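PDB 2GH9: maltose/maltodextrin-binding protein from Thermus thermophilus, which binds maltotriose and probably related maltodextrins, likely as the periplasmic receptor of a sugar-uptake system. Local coordinates for residues E113-I118 with G233-G238; K122-P127 with A226-L231. All coordinates share one frame; numbering follows the deposited sequence.

Interaction 1. Residues E113-I118 with G233-G238. With GLC (alpha-D-glucopyranose), chain B; GLC (alpha-D-glucopyranose), chain C.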
# COMPACT_ATOMS: atom_id res chain seq x y z
N GLU A 113 -6.51 0.38 -1.04
CA GLU A 113 -5.61 -0.08 -2.07
C GLU A 113 -5.05 -1.44 -1.70
O GLU A 113 -5.00 -1.80 -0.54
CB GLU A 113 -4.46 0.90 -2.21
CG GLU A 113 -3.65 1.07 -0.91
CD GLU A 113 -2.70 2.23 -0.95
OE1 GLU A 113 -2.85 3.04 -1.87
OE2 GLU A 113 -1.78 2.32 -0.09
N SER A 114 -4.57 -2.15 -2.71
CA SER A 114 -3.81 -3.37 -2.50
C SER A 114 -3.02 -3.61 -3.77
O SER A 114 -3.35 -3.06 -4.82
CB SER A 114 -4.75 -4.56 -2.22
OG SER A 114 -5.26 -5.11 -3.42
N VAL A 115 -1.99 -4.44 -3.68
CA VAL A 115 -1.40 -4.95 -4.91
C VAL A 115 -2.31 -5.98 -5.56
O VAL A 115 -3.22 -6.56 -4.95
CB VAL A 115 0.05 -5.56 -4.69
CG1 VAL A 115 1.00 -4.46 -4.21
CG2 VAL A 115 0.03 -6.79 -3.74
N ALA A 116 -2.07 -6.16 -6.86
CA ALA A 116 -2.79 -7.11 -7.68
C ALA A 116 -1.97 -7.39 -8.95
O ALA A 116 -0.99 -6.71 -9.25
CB ALA A 116 -4.15 -6.55 -8.08
N LEU A 117 -2.42 -8.39 -9.70
CA LEU A 117 -1.87 -8.71 -10.99
C LEU A 117 -2.47 -7.71 -11.98
O LEU A 117 -3.66 -7.77 -12.31
CB LEU A 117 -2.19 -10.15 -11.38
CG LEU A 117 -1.69 -10.53 -12.78
CD1 LEU A 117 -0.17 -10.54 -12.77
CD2 LEU A 117 -2.27 -11.84 -13.23
N ILE A 118 -1.63 -6.77 -12.42
CA ILE A 118 -2.01 -5.80 -13.42
C ILE A 118 -1.34 -6.25 -14.73
O ILE A 118 -0.12 -6.38 -14.81
CB ILE A 118 -1.62 -4.38 -13.03
CG1 ILE A 118 -2.06 -4.09 -11.59
CG2 ILE A 118 -2.25 -3.35 -14.01
CD1 ILE A 118 -1.58 -2.70 -11.05
N GLY A 233 -0.09 -1.88 -7.26
CA GLY A 233 -1.35 -1.38 -6.76
C GLY A 233 -1.86 -0.14 -7.46
O GLY A 233 -1.20 0.41 -8.36
N PRO A 234 -3.05 0.31 -7.04
CA PRO A 234 -3.79 1.34 -7.78
C PRO A 234 -3.12 2.72 -7.79
O PRO A 234 -3.45 3.55 -8.63
CB PRO A 234 -5.16 1.37 -7.06
CG PRO A 234 -4.90 0.83 -5.73
CD PRO A 234 -3.80 -0.16 -5.87
N TRP A 235 -2.19 2.95 -6.87
CA TRP A 235 -1.34 4.14 -6.88
C TRP A 235 -0.56 4.35 -8.16
O TRP A 235 -0.06 5.46 -8.40
CB TRP A 235 -0.34 4.12 -5.70
CG TRP A 235 0.48 2.89 -5.67
CD1 TRP A 235 1.62 2.62 -6.38
CD2 TRP A 235 0.20 1.72 -4.90
NE1 TRP A 235 2.07 1.34 -6.10
CE2 TRP A 235 1.21 0.77 -5.19
CE3 TRP A 235 -0.81 1.38 -4.00
CZ2 TRP A 235 1.25 -0.48 -4.58
CZ3 TRP A 235 -0.76 0.14 -3.39
CH2 TRP A 235 0.26 -0.78 -3.69
N ALA A 236 -0.39 3.28 -8.95
CA ALA A 236 0.42 3.29 -10.18
C ALA A 236 -0.44 3.57 -11.43
O ALA A 236 0.10 3.85 -12.50
CB ALA A 236 1.15 1.95 -10.32
N LEU A 237 -1.76 3.49 -11.28
CA LEU A 237 -2.70 3.53 -12.39
C LEU A 237 -2.80 4.88 -13.06
O LEU A 237 -3.07 4.93 -14.25
CB LEU A 237 -4.08 3.05 -11.95
CG LEU A 237 -4.16 1.57 -11.60
CD1 LEU A 237 -5.56 1.12 -11.19
CD2 LEU A 237 -3.62 0.69 -12.73
N GLY A 238 -2.59 5.97 -12.30
CA GLY A 238 -2.57 7.31 -12.86
C GLY A 238 -1.60 7.41 -14.03
O GLY A 238 -1.96 7.85 -15.12
C1 GLC B . 2.76 1.58 -1.80
C2 GLC B . 1.70 1.49 -0.73
C3 GLC B . 2.37 1.52 0.67
C4 GLC B . 3.48 0.50 0.82
C5 GLC B . 4.45 0.60 -0.36
C6 GLC B . 5.49 -0.53 -0.31
O2 GLC B . 0.80 2.60 -0.84
O3 GLC B . 1.40 1.34 1.68
O4 GLC B . 4.17 0.70 2.06
O5 GLC B . 3.74 0.55 -1.61
O6 GLC B . 6.72 -0.16 -0.95
C1 GLC C . 4.33 6.01 -4.25
C2 GLC C . 2.84 5.76 -4.03
C3 GLC C . 2.64 4.90 -2.80
C4 GLC C . 3.43 3.59 -2.95
C5 GLC C . 4.92 3.87 -3.18
C6 GLC C . 5.69 2.57 -3.51
O1 GLC C . 4.79 6.87 -3.21
O2 GLC C . 2.11 7.00 -3.94
O3 GLC C . 1.25 4.64 -2.55
O4 GLC C . 3.37 2.88 -1.73
O5 GLC C . 5.08 4.79 -4.26
O6 GLC C . 7.08 2.83 -3.78
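One wall of the maltotriose site is formed here, where Glu113 meets the edge of the Trp235 indole, and the indole turns a face to two of the bound glucose units. Glu113 runs out extended beyond CG, and its OE2 accepts a hydrogen bond from O2 of the chain B glucose at 2.7 Å. OE1 of the same carboxylate lies at the indole rim, 3.4 Å from Trp235 CE3, with the carboxylate turned 73° from the ring plane. Arg305 makes a salt bridge to OE1 and Gln269 a hydrogen bond to OE2, so both oxygens are held and the group is unlikely to swing away from the sugar.

With CG between the backbone N and the carbonyl carbon (chi1 54°), the indole of Trp235 lies with one face toward the sugars and the other against Gly233 CA. C1 of the chain B glucose and C4 of the chain C glucose pack over the first face, displaced toward its rim. Gly233 CA sits 3.4 Å from the ring plane, where a side chain would run into the indole. Val115 CG1 also meets the edge, 3.8 Å from Trp235 CH2. An alanine in place of Trp235 would probably open a gap beside C1 and C4 of the two glucoses and leave Val115 CG1 and Gly233 CA without the ring they pack on.

Beyond the edge of the indole, Glu113 CB packs 3.5 Å from Pro234 CG. Ser114 O, buried without a polar partner, lies 3.1 Å from Pro234 CD. An aromatic face against the sugar, beside a carboxylate that takes a hydroxyl, is a common feature of sugar sites in periplasmic binding proteins.

Interaction 2. Residues K122-P127 with A226-L231; sequences KYVKEP and ALAMIL
The carbonyl oxygen of Gly225, just ahead of 226-231, is gripped twice, by Tyr123 OH and by Lys122 NZ, and these two bonds tie the loop 122-127 to the residue ahead of the segment. The tyrosine lies along the backbone of Ala226 to Ala228. Its CB meets Ala228 CB at 3.8 Å, CD2 comes equally near Ala228 CA, and the phenol oxygen ends 3.7 Å from Ala226 CA. With CG anti to the carbonyl carbon (chi1 -62°), the ring is carried back along the strand toward Gly225. The aliphatic part of Lys122 lies over one ring face toward its rim, CG 4.2 Å above the plane.

The loop leaves strand 116-120 and leads to helix 131-141, while 226-231 enters strand 227-232, the neighbour of 116-120 in a four-stranded mixed sheet; the contact thus packs the exit of one strand on the entry of the next. The chain turns a corner at Ala228, and the methyl there takes the looser touch of Val124 CG2, at 4.2 Å. The same methyl carbon of Val124 also meets Met229 CG. Leu137 of helix 131-141 packs on both Val124 and Met229, extending this apolar patch into the helix layer.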
# COMPACT_ATOMS: atom_id res chain seq x y z
N LYS A 122 -2.19 -5.63 -24.43
CA LYS A 122 -1.44 -5.82 -25.66
C LYS A 122 -0.69 -7.17 -25.68
O LYS A 122 -0.49 -7.77 -26.73
CB LYS A 122 -0.48 -4.64 -25.78
CG LYS A 122 0.79 -4.82 -26.57
CD LYS A 122 1.53 -3.51 -26.57
CE LYS A 122 3.01 -3.69 -26.47
NZ LYS A 122 3.61 -2.54 -25.71
N TYR A 123 -0.26 -7.63 -24.50
CA TYR A 123 0.38 -8.92 -24.34
C TYR A 123 -0.57 -10.01 -23.82
O TYR A 123 -0.41 -11.19 -24.15
CB TYR A 123 1.52 -8.80 -23.36
CG TYR A 123 2.62 -7.86 -23.77
CD1 TYR A 123 3.61 -8.28 -24.67
CD2 TYR A 123 2.71 -6.58 -23.25
CE1 TYR A 123 4.65 -7.44 -25.04
CE2 TYR A 123 3.76 -5.72 -23.61
CZ TYR A 123 4.73 -6.17 -24.52
OH TYR A 123 5.78 -5.37 -24.90
N VAL A 124 -1.53 -9.61 -22.99
CA VAL A 124 -2.37 -10.55 -22.27
C VAL A 124 -3.83 -10.14 -22.40
O VAL A 124 -4.28 -9.24 -21.69
CB VAL A 124 -1.99 -10.63 -20.75
CG1 VAL A 124 -2.83 -11.66 -20.05
CG2 VAL A 124 -0.50 -10.93 -20.58
N LYS A 125 -4.56 -10.83 -23.28
CA LYS A 125 -5.96 -10.49 -23.50
C LYS A 125 -6.86 -10.87 -22.32
O LYS A 125 -7.74 -10.10 -21.94
CB LYS A 125 -6.49 -11.14 -24.80
CG LYS A 125 -5.81 -10.63 -26.09
CD LYS A 125 -5.85 -9.09 -26.23
CE LYS A 125 -4.92 -8.57 -27.35
NZ LYS A 125 -3.48 -8.98 -27.21
N GLU A 126 -6.63 -12.04 -21.74
CA GLU A 126 -7.39 -12.50 -20.58
C GLU A 126 -6.47 -12.98 -19.46
O GLU A 126 -5.42 -13.54 -19.74
CB GLU A 126 -8.35 -13.62 -20.98
CG GLU A 126 -9.28 -13.23 -22.10
CD GLU A 126 -10.73 -13.46 -21.79
OE1 GLU A 126 -11.05 -14.38 -21.00
OE2 GLU A 126 -11.56 -12.72 -22.37
N PRO A 127 -6.87 -12.77 -18.19
CA PRO A 127 -5.94 -13.07 -17.10
C PRO A 127 -5.65 -14.58 -17.03
O PRO A 127 -6.52 -15.40 -17.32
CB PRO A 127 -6.69 -12.60 -15.85
CG PRO A 127 -8.14 -12.63 -16.22
CD PRO A 127 -8.18 -12.30 -17.70
N ALA A 226 6.94 -2.45 -22.25
CA ALA A 226 7.84 -3.59 -22.41
C ALA A 226 7.49 -4.80 -21.50
O ALA A 226 8.16 -5.85 -21.57
CB ALA A 226 9.28 -3.15 -22.19
N LEU A 227 6.45 -4.67 -20.67
CA LEU A 227 6.16 -5.64 -19.60
C LEU A 227 4.71 -6.13 -19.59
O LEU A 227 3.76 -5.36 -19.41
CB LEU A 227 6.54 -5.06 -18.24
CG LEU A 227 6.27 -5.92 -16.99
CD1 LEU A 227 7.05 -7.23 -17.00
CD2 LEU A 227 6.55 -5.11 -15.74
N ALA A 228 4.57 -7.44 -19.75
CA ALA A 228 3.29 -8.09 -19.84
C ALA A 228 2.46 -7.98 -18.55
O ALA A 228 1.28 -7.63 -18.59
CB ALA A 228 3.49 -9.59 -20.19
N MET A 229 3.09 -8.32 -17.44
CA MET A 229 2.42 -8.42 -16.14
C MET A 229 3.28 -7.80 -15.03
O MET A 229 4.50 -7.97 -14.99
CB MET A 229 2.11 -9.89 -15.82
CG MET A 229 1.00 -10.47 -16.67
SD MET A 229 0.68 -12.24 -16.60
CE MET A 229 2.11 -12.90 -17.46
N ILE A 230 2.62 -7.07 -14.13
CA ILE A 230 3.27 -6.54 -12.94
C ILE A 230 2.41 -6.84 -11.71
O ILE A 230 1.20 -6.92 -11.79
CB ILE A 230 3.51 -5.01 -13.08
CG1 ILE A 230 4.52 -4.51 -12.04
CG2 ILE A 230 2.18 -4.24 -13.04
CD1 ILE A 230 4.85 -2.98 -12.16
N LEU A 231 3.05 -7.02 -10.57
CA LEU A 231 2.39 -7.05 -9.29
C LEU A 231 2.55 -5.62 -8.74
O LEU A 231 3.65 -5.21 -8.36
CB LEU A 231 3.03 -8.08 -8.37
CG LEU A 231 2.39 -8.28 -6.99
CD1 LEU A 231 0.91 -8.74 -7.06
CD2 LEU A 231 3.21 -9.23 -6.15

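Both contacts reach the sheet in which strands 116-120 and 227-232 run antiparallel, near opposite ends of that pair and with centres 14 Å apart; interaction 1 also takes in the end of strand 104-113 from the other sheet. Between them Ile118 N lies 2.9 Å from Ile230 O, a probable hydrogen bond, and Leu117 CD1 packs on Met229 CB. Interaction 1, its centre about 9 Å from the centre of the chain, is wholly buried and mixes a carboxylate and an aromatic that face the sugar. Interaction 2, its centre about 21 Å out, is mostly apolar, with Tyr123, partly exposed, as its main contributor and Ala226 beside it; its polar grip falls on a backbone carbonyl rather than on a ligand.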